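Local structure of structural protein VP1 (Trichodysplasia spinulosa-associated polyomavirus, 4U60) at residues Met89-Ser94 with Asn231-Leu236; Leu142-Gly147 with Val188-Pro193; Pro124-Asn129 with Gly210-Pro215. The protein forms the jelly-roll subunits of the viral coat as pentamers and binds sialylated glycans such as the GM1 oligosaccharide. All blocks are in the same frame, centred on the assembly; numbering follows the deposited sequence. Where two conformers were deposited one is given.

How the interactions relate
The three contacts are nested along the chain: interaction 2 (142-147 with 188-193) lies inside the loop closed by interaction 3 (124-129 with 210-215), and both lie inside the loop closed by interaction 1 (89-94 with 231-236). The centres of interactions 1 and 3 are about 36 Å apart, on opposite sides of the chain's centre, and that of interaction 2 lies about 27 Å from interaction 1 and 22 Å from interaction 3. Interaction 1 holds a loop against strand 86-99 of the jelly roll, interaction 2 pairs strands of a separate small sheet, and interaction 3 joins two loops. Interactions 2 and 3 touch the same neighbouring subunit at a pentamer interface; no other chain touches interaction 1.

Interaction 1 (Met89-Ser94 with Asn231-Leu236); sequences MWEAVS and NGVGPL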
loop_
_atom_site.group_PDB
_atom_site.type_symbol
_atom_site.label_atom_id
_atom_site.label_comp_id
_atom_site.label_asym_id
_atom_site.label_seq_id
_atom_site.Cartn_x
_atom_site.Cartn_y
_atom_site.Cartn_z
ATOM N N MET C 89 -31.885 -21.521 16.968
ATOM C CA MET C 89 -30.543 -21.800 16.483
ATOM C C MET C 89 -29.595 -20.713 16.985
ATOM O O MET C 89 -30.017 -19.581 17.203
ATOM C CB MET C 89 -30.516 -21.806 14.958
ATOM C CG MET C 89 -31.411 -22.854 14.334
ATOM S SD MET C 89 -31.213 -22.927 12.540
ATOM C CE MET C 89 -29.662 -23.798 12.414
ATOM N N TRP C 90 -28.334 -21.079 17.173
ATOM C CA TRP C 90 -27.277 -20.103 17.458
ATOM C C TRP C 90 -26.901 -19.428 16.158
ATOM O O TRP C 90 -26.673 -20.091 15.146
ATOM C CB TRP C 90 -26.043 -20.761 18.072
ATOM C CG TRP C 90 -26.261 -21.219 19.472
ATOM C CD1 TRP C 90 -26.368 -22.501 19.912
ATOM C CD2 TRP C 90 -26.430 -20.384 20.624
ATOM N NE1 TRP C 90 -26.583 -22.521 21.281
ATOM C CE2 TRP C 90 -26.620 -21.228 21.732
ATOM C CE3 TRP C 90 -26.415 -18.997 20.823
ATOM C CZ2 TRP C 90 -26.800 -20.733 23.034
ATOM C CZ3 TRP C 90 -26.589 -18.508 22.105
ATOM C CH2 TRP C 90 -26.787 -19.374 23.196
ATOM N N GLU C 91 -26.850 -18.100 16.193
ATOM C CA GLU C 91 -26.472 -17.293 15.037
ATOM C C GLU C 91 -25.148 -16.613 15.371
ATOM O O GLU C 91 -25.056 -15.934 16.376
ATOM C CB GLU C 91 -27.547 -16.242 14.819
ATOM C CG GLU C 91 -27.306 -15.280 13.675
ATOM C CD GLU C 91 -28.348 -14.186 13.620
ATOM O OE1 GLU C 91 -29.239 -14.151 14.502
ATOM O OE2 GLU C 91 -28.285 -13.353 12.685
ATOM N N ALA C 92 -24.133 -16.825 14.536
ATOM C CA ALA C 92 -22.827 -16.200 14.738
ATOM C C ALA C 92 -22.900 -14.747 14.266
ATOM O O ALA C 92 -23.178 -14.485 13.121
ATOM C CB ALA C 92 -21.759 -16.955 13.966
ATOM N N VAL C 93 -22.659 -13.817 15.186
ATOM C CA VAL C 93 -22.858 -12.390 14.942
ATOM C C VAL C 93 -21.549 -11.709 14.514
ATOM O O VAL C 93 -21.548 -10.872 13.632
ATOM C CB VAL C 93 -23.346 -11.695 16.224
ATOM C CG1 VAL C 93 -23.487 -10.193 16.012
ATOM C CG2 VAL C 93 -24.663 -12.297 16.705
ATOM N N SER C 94 -20.462 -12.084 15.163
ATOM C CA SER C 94 -19.170 -11.435 14.942
ATOM C C SER C 94 -18.046 -12.306 15.437
ATOM O O SER C 94 -18.252 -13.199 16.267
ATOM C CB SER C 94 -19.135 -10.078 15.680
ATOM O OG SER C 94 -19.284 -10.232 17.086
ATOM N N ASN C 231 -28.705 -8.880 4.835
ATOM C CA ASN C 231 -30.034 -8.898 5.440
ATOM C C ASN C 231 -29.990 -8.945 6.966
ATOM O O ASN C 231 -31.006 -9.146 7.596
ATOM C CB ASN C 231 -30.829 -10.099 4.921
ATOM C CG ASN C 231 -30.943 -10.109 3.405
ATOM O OD1 ASN C 231 -31.347 -9.116 2.805
ATOM N ND2 ASN C 231 -30.570 -11.217 2.783
ATOM N N GLY C 232 -28.808 -8.786 7.559
ATOM C CA GLY C 232 -28.679 -8.788 9.009
ATOM C C GLY C 232 -28.676 -10.164 9.659
ATOM O O GLY C 232 -28.917 -10.283 10.869
ATOM N N VAL C 233 -28.365 -11.198 8.881
ATOM C CA VAL C 233 -28.384 -12.570 9.389
ATOM C C VAL C 233 -26.987 -13.170 9.349
ATOM O O VAL C 233 -26.346 -13.142 8.314
ATOM C CB VAL C 233 -29.336 -13.467 8.562
ATOM C CG1 VAL C 233 -29.442 -14.844 9.199
ATOM C CG2 VAL C 233 -30.715 -12.827 8.456
ATOM N N GLY C 234 -26.547 -13.722 10.479
ATOM C CA GLY C 234 -25.256 -14.390 10.587
ATOM C C GLY C 234 -25.383 -15.867 10.242
ATOM O O GLY C 234 -26.502 -16.376 10.096
ATOM N N PRO C 235 -24.251 -16.583 10.170
ATOM C CA PRO C 235 -24.311 -18.039 10.012
ATOM C C PRO C 235 -25.185 -18.685 11.105
ATOM O O PRO C 235 -25.082 -18.310 12.275
ATOM C CB PRO C 235 -22.856 -18.460 10.150
ATOM C CG PRO C 235 -22.069 -17.267 9.695
ATOM C CD PRO C 235 -22.854 -16.098 10.233
ATOM N N LEU C 236 -26.033 -19.622 10.707
ATOM C CA LEU C 236 -26.954 -20.329 11.622
ATOM C C LEU C 236 -26.419 -21.735 11.847
ATOM O O LEU C 236 -26.135 -22.461 10.899
ATOM C CB LEU C 236 -28.362 -20.328 11.058
ATOM C CG LEU C 236 -28.967 -18.932 10.844
ATOM C CD1 LEU C 236 -30.281 -19.041 10.084
ATOM C CD2 LEU C 236 -29.198 -18.205 12.157
#
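E91 pairs with L236 in a single beta bridge between strand 86-99 of the VP1 jelly roll and the loop linking strands 225-226 and 241-254. The touching parts run 119° apart end to end, and the pairing is limited to this bridge. Beside it, A92 N donates to P235 O over 2.9 Å, and E91 CA adds a CA-H contact to the same oxygen. E91 supplies the second bond through its side chain. With CG anti to the backbone N (chi1 178°) and the chain extended beyond it, the carboxylate reaches the loop, where OE2 accepts from G234 N at 2.8 Å. This bond is nearly straight (172°) and uses the anti lone pair. The other oxygen, OE1, forms salt bridges with R274 and R276 of strand 260-279, which would favour the ionised carboxylate. L236 lies beside E91 and points the same way, CD2 3.7 Å from E91 CB, while its CB meets M89 CE at 3.9 Å as those two side chains cross at about a right angle. Lacking a side chain, G234 can approach closely: its CA lies 3.3 Å from A92 O, a buried oxygen without a hydrogen-bond partner in the model.

Interaction 2 (Leu142-Gly147 with Val188-Pro193); sequences LQFLTG and VECWCP
F144 and W191 form a T-shaped aromatic pair on an antiparallel ladder that joins strands 141-144 and 191-193, the central and one outer strand of a small three-stranded sheet. The edge of F144 points at the face of the six-membered ring of W191, centroids 5.1 Å apart and planes at 76°. F144 CG is anti to the backbone N (chi1 -171°), and CD1 lies over one indole face, toward the rim, while L142 CD1 lies 3.9 Å above the plane on the opposite face. Backbone bonds hold the register: Q143 and C192 are a hydrogen-bonded pair, with Q143 N to C192 O at 2.8 Å and C192 N to Q143 O at 2.9 Å. Past the strand end L145 N reaches C190 O at 2.9 Å. C190 CB packs 3.4 Å from F144 CE1, and a water bridges G147 N and E189 O. E189 OE2 is hydrogen-bonded to Y153 of its own chain, and OE1 to H109 of a neighbouring subunit, a residue that lines a glycan pocket. Carbon atoms of F144 and L142 thus meet the two indole faces, and W191 NE1 is satisfied by V160 O, consistent with a buried ring held by packing and one hydrogen bond.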
loop_
_atom_site.group_PDB
_atom_site.type_symbol
_atom_site.label_atom_id
_atom_site.label_comp_id
_atom_site.label_asym_id
_atom_site.label_seq_id
_atom_site.Cartn_x
_atom_site.Cartn_y
_atom_site.Cartn_z
ATOM N N LEU C 142 -16.055 -26.850 -0.323
ATOM C CA LEU C 142 -14.806 -26.731 -1.078
ATOM C C LEU C 142 -14.997 -27.041 -2.559
ATOM O O LEU C 142 -15.836 -27.882 -2.935
ATOM C CB LEU C 142 -13.761 -27.702 -0.533
ATOM C CG LEU C 142 -13.349 -27.534 0.933
ATOM C CD1 LEU C 142 -12.457 -28.692 1.362
ATOM C CD2 LEU C 142 -12.661 -26.194 1.165
ATOM N N GLN C 143 -14.168 -26.384 -3.359
ATOM C CA GLN C 143 -14.025 -26.610 -4.801
ATOM C C GLN C 143 -12.602 -27.078 -5.042
ATOM O O GLN C 143 -11.654 -26.509 -4.510
ATOM C CB GLN C 143 -14.294 -25.322 -5.578
ATOM C CG GLN C 143 -13.938 -25.362 -7.062
ATOM C CD GLN C 143 -14.809 -26.319 -7.843
ATOM O OE1 GLN C 143 -16.042 -26.289 -7.745
ATOM N NE2 GLN C 143 -14.178 -27.202 -8.596
ATOM N N PHE C 144 -12.436 -28.141 -5.811
ATOM C CA PHE C 144 -11.105 -28.582 -6.222
ATOM C C PHE C 144 -10.608 -27.693 -7.360
ATOM O O PHE C 144 -11.319 -27.454 -8.344
ATOM C CB PHE C 144 -11.174 -30.035 -6.693
ATOM C CG PHE C 144 -9.839 -30.680 -6.933
ATOM C CD1 PHE C 144 -9.098 -31.173 -5.888
ATOM C CD2 PHE C 144 -9.332 -30.798 -8.219
ATOM C CE1 PHE C 144 -7.877 -31.793 -6.093
ATOM C CE2 PHE C 144 -8.110 -31.415 -8.438
ATOM C CZ PHE C 144 -7.372 -31.869 -7.380
ATOM N N LEU C 145 -9.370 -27.227 -7.247
ATOM C CA LEU C 145 -8.700 -26.523 -8.353
ATOM C C LEU C 145 -7.214 -26.569 -8.105
ATOM O O LEU C 145 -6.763 -26.242 -7.008
ATOM C CB LEU C 145 -9.192 -25.080 -8.499
ATOM C CG LEU C 145 -8.729 -24.358 -9.767
ATOM C CD1 LEU C 145 -9.717 -23.285 -10.186
ATOM C CD2 LEU C 145 -7.341 -23.776 -9.645
ATOM N N THR C 146 -6.451 -27.007 -9.104
ATOM C CA THR C 146 -5.030 -27.258 -8.936
ATOM C C THR C 146 -4.197 -26.655 -10.057
ATOM O O THR C 146 -4.658 -26.494 -11.195
ATOM C CB THR C 146 -4.720 -28.775 -8.873
ATOM O OG1 THR C 146 -3.308 -28.983 -8.720
ATOM C CG2 THR C 146 -5.224 -29.513 -10.117
ATOM N N GLY C 147 -2.950 -26.337 -9.733
ATOM C CA GLY C 147 -1.965 -25.928 -10.711
ATOM C C GLY C 147 -1.483 -27.047 -11.620
ATOM O O GLY C 147 -0.871 -26.786 -12.657
ATOM N N VAL C 188 -4.228 -27.234 0.860
ATOM C CA VAL C 188 -4.671 -25.916 0.377
ATOM C C VAL C 188 -4.331 -25.735 -1.092
ATOM O O VAL C 188 -5.062 -25.020 -1.798
ATOM C CB VAL C 188 -4.221 -24.706 1.224
ATOM C CG1 VAL C 188 -4.608 -24.909 2.686
ATOM C CG2 VAL C 188 -2.730 -24.382 1.033
ATOM N N GLU C 189 -3.310 -26.435 -1.589
ATOM C CA GLU C 189 -2.918 -26.287 -2.991
ATOM C C GLU C 189 -3.979 -26.761 -3.974
ATOM O O GLU C 189 -3.920 -26.399 -5.134
ATOM C CB GLU C 189 -1.623 -27.046 -3.295
ATOM C CG GLU C 189 -1.734 -28.553 -3.268
ATOM C CD GLU C 189 -0.445 -29.234 -3.666
ATOM O OE1 GLU C 189 0.617 -28.788 -3.209
ATOM O OE2 GLU C 189 -0.484 -30.207 -4.435
ATOM N N CYS C 190 -4.928 -27.589 -3.531
ATOM C CA CYS C 190 -5.925 -28.134 -4.468
ATOM C C CYS C 190 -7.367 -27.949 -4.054
ATOM O O CYS C 190 -8.260 -28.304 -4.822
ATOM C CB CYS C 190 -5.619 -29.591 -4.792
ATOM S SG CYS C 190 -5.695 -30.714 -3.388
ATOM N N TRP C 191 -7.599 -27.393 -2.869
ATOM C CA TRP C 191 -8.959 -27.121 -2.408
ATOM C C TRP C 191 -9.088 -25.665 -2.012
ATOM O O TRP C 191 -8.274 -25.162 -1.242
ATOM C CB TRP C 191 -9.332 -27.947 -1.175
ATOM C CG TRP C 191 -9.385 -29.445 -1.375
ATOM C CD1 TRP C 191 -8.535 -30.376 -0.835
ATOM C CD2 TRP C 191 -10.370 -30.192 -2.122
ATOM N NE1 TRP C 191 -8.901 -31.641 -1.227
ATOM C CE2 TRP C 191 -10.042 -31.557 -1.992
ATOM C CE3 TRP C 191 -11.488 -29.834 -2.876
ATOM C CZ2 TRP C 191 -10.794 -32.565 -2.598
ATOM C CZ3 TRP C 191 -12.235 -30.817 -3.479
ATOM C CH2 TRP C 191 -11.885 -32.179 -3.332
ATOM N N CYS C 192 -10.166 -25.034 -2.474
ATOM C CA CYS C 192 -10.460 -23.646 -2.143
ATOM C C CYS C 192 -11.952 -23.532 -1.763
ATOM O O CYS C 192 -12.741 -24.461 -1.975
ATOM C CB CYS C 192 -10.158 -22.753 -3.356
ATOM S SG CYS C 192 -11.095 -23.123 -4.862
ATOM N N PRO C 193 -12.357 -22.392 -1.207
ATOM C CA PRO C 193 -13.788 -22.264 -0.942
ATOM C C PRO C 193 -14.603 -22.315 -2.221
ATOM O O PRO C 193 -14.201 -21.742 -3.245
ATOM C CB PRO C 193 -13.895 -20.887 -0.249
ATOM C CG PRO C 193 -12.559 -20.680 0.345
ATOM C CD PRO C 193 -11.595 -21.260 -0.663
HETATM O O HOH W 1 -1.811 -26.159 -6.990
#

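Interaction 3 (Pro124-Asn129 with Gly210-Pro215); sequences PVEGMN and GQSTPP
G210 meets M128 through a water that accepts from M128 N and donates to G210 O and Q211 O, in a largely water-bridged contact between two loops. Q211 O, 3.6 Å from G127 CA, takes a second water that also donates to E126 O. S212 then lies against the E126 side chain, where a third water donates to S212 O and, at 3.0 Å, to E126 OE1. E126 CG sits between its backbone N and carbonyl carbon (chi1 64°), the chain extended beyond it. T213 provides the direct bond: its O accepts from G127 N at 2.8 Å, whereas T213 N is buried with no partner in the model. P214 O shares a water with G127 O. Last, P215 sets CG 3.5 Å from V125 O and crosses N129 at about a right angle, its CB 3.6 Å from N129 ND2. That amide nitrogen donates to G127 O at 3.1 Å, and N129 OD1 accepts from H131. E126 OE2 is hydrogen-bonded to Q211 NE2 of one neighbouring subunit, and Q211 NE2 to E126 OE2 of another. The first loop leads into strand 129-136, the second from its antiparallel partner 201-208 to strand 216-220; V125 packs on L253 and M128 on F252 of strand 241-254.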
loop_
_atom_site.group_PDB
_atom_site.type_symbol
_atom_site.label_atom_id
_atom_site.label_comp_id
_atom_site.label_asym_id
_atom_site.label_seq_id
_atom_site.Cartn_x
_atom_site.Cartn_y
_atom_site.Cartn_z
ATOM N N PRO C 124 15.521 -14.457 7.811
ATOM C CA PRO C 124 14.286 -14.656 8.547
ATOM C C PRO C 124 13.301 -15.493 7.724
ATOM O O PRO C 124 13.511 -15.724 6.501
ATOM C CB PRO C 124 13.777 -13.241 8.757
ATOM C CG PRO C 124 14.242 -12.535 7.545
ATOM C CD PRO C 124 15.604 -13.114 7.232
ATOM N N VAL C 125 12.265 -15.982 8.393
ATOM C CA VAL C 125 11.209 -16.683 7.674
ATOM C C VAL C 125 10.572 -15.668 6.739
ATOM O O VAL C 125 10.170 -14.587 7.168
ATOM C CB VAL C 125 10.164 -17.253 8.641
ATOM C CG1 VAL C 125 8.909 -17.686 7.904
ATOM C CG2 VAL C 125 10.745 -18.409 9.433
ATOM N N GLU C 126 10.509 -15.997 5.457
ATOM C CA GLU C 126 10.150 -15.009 4.444
ATOM C C GLU C 126 9.619 -15.711 3.190
ATOM O O GLU C 126 9.827 -16.916 3.003
ATOM C CB GLU C 126 11.341 -14.097 4.134
ATOM C CG GLU C 126 12.518 -14.836 3.512
ATOM C CD GLU C 126 13.759 -14.006 3.329
ATOM O OE1 GLU C 126 13.797 -12.839 3.761
ATOM O OE2 GLU C 126 14.703 -14.518 2.692
ATOM N N GLY C 127 8.946 -14.942 2.336
ATOM C CA GLY C 127 8.344 -15.452 1.128
ATOM C C GLY C 127 6.832 -15.514 1.205
ATOM O O GLY C 127 6.163 -14.724 1.874
ATOM N N MET C 128 6.295 -16.499 0.509
ATOM C CA MET C 128 4.866 -16.637 0.335
ATOM C C MET C 128 4.075 -16.535 1.645
ATOM O O MET C 128 4.400 -17.218 2.624
ATOM C CB MET C 128 4.612 -18.020 -0.272
ATOM C CG MET C 128 3.175 -18.248 -0.595
ATOM S SD MET C 128 2.825 -20.000 -0.842
ATOM C CE MET C 128 3.876 -20.357 -2.218
ATOM N N ASN C 129 3.029 -15.695 1.639
ATOM C CA ASN C 129 2.069 -15.614 2.728
ATOM C C ASN C 129 0.701 -15.990 2.218
ATOM O O ASN C 129 0.319 -15.609 1.104
ATOM C CB ASN C 129 2.026 -14.227 3.374
ATOM C CG ASN C 129 2.973 -14.110 4.558
ATOM O OD1 ASN C 129 2.530 -13.973 5.707
ATOM N ND2 ASN C 129 4.274 -14.255 4.292
ATOM N N GLY C 210 5.536 -14.728 -4.592
ATOM C CA GLY C 210 6.919 -14.408 -4.829
ATOM C C GLY C 210 7.860 -15.291 -4.043
ATOM O O GLY C 210 7.411 -16.156 -3.296
ATOM N N GLN C 211 9.165 -15.070 -4.215
ATOM C CA GLN C 211 10.172 -16.015 -3.687
ATOM C C GLN C 211 10.633 -15.773 -2.248
ATOM O O GLN C 211 10.608 -16.707 -1.406
ATOM C CB GLN C 211 11.396 -16.016 -4.614
ATOM C CG GLN C 211 11.124 -16.721 -5.926
ATOM C CD GLN C 211 12.281 -16.650 -6.908
ATOM O OE1 GLN C 211 13.455 -16.738 -6.531
ATOM N NE2 GLN C 211 11.960 -16.448 -8.171
ATOM N N SER C 212 11.074 -14.539 -2.002
ATOM C CA SER C 212 11.645 -14.113 -0.717
ATOM C C SER C 212 10.936 -12.876 -0.166
ATOM O O SER C 212 11.499 -12.128 0.645
ATOM C CB SER C 212 13.128 -13.793 -0.887
ATOM O OG SER C 212 13.824 -14.877 -1.476
ATOM N N THR C 213 9.693 -12.697 -0.576
ATOM C CA THR C 213 8.896 -11.534 -0.231
ATOM C C THR C 213 8.807 -11.279 1.259
ATOM O O THR C 213 8.594 -12.206 2.047
ATOM C CB THR C 213 7.482 -11.750 -0.788
ATOM O OG1 THR C 213 7.627 -12.256 -2.122
ATOM C CG2 THR C 213 6.688 -10.457 -0.769
ATOM N N PRO C 214 8.925 -10.001 1.667
ATOM C CA PRO C 214 8.739 -9.712 3.078
ATOM C C PRO C 214 7.330 -10.077 3.556
ATOM O O PRO C 214 6.344 -9.654 2.948
ATOM C CB PRO C 214 8.961 -8.198 3.175
ATOM C CG PRO C 214 9.798 -7.870 2.009
ATOM C CD PRO C 214 9.404 -8.827 0.917
ATOM N N PRO C 215 7.222 -10.868 4.626
ATOM C CA PRO C 215 5.925 -11.007 5.267
ATOM C C PRO C 215 5.458 -9.690 5.858
ATOM O O PRO C 215 6.255 -8.972 6.456
ATOM C CB PRO C 215 6.185 -12.050 6.395
ATOM C CG PRO C 215 7.438 -12.751 5.952
ATOM C CD PRO C 215 8.256 -11.701 5.275
HETATM O O HOH W 2 11.784 -17.566 1.009
HETATM O O HOH W 3 14.354 -16.545 1.004
HETATM O O HOH W 4 13.887 -10.784 1.632
HETATM O O HOH W 5 4.802 -12.075 1.838
HETATM O O HOH W 6 8.018 -17.870 -1.324
#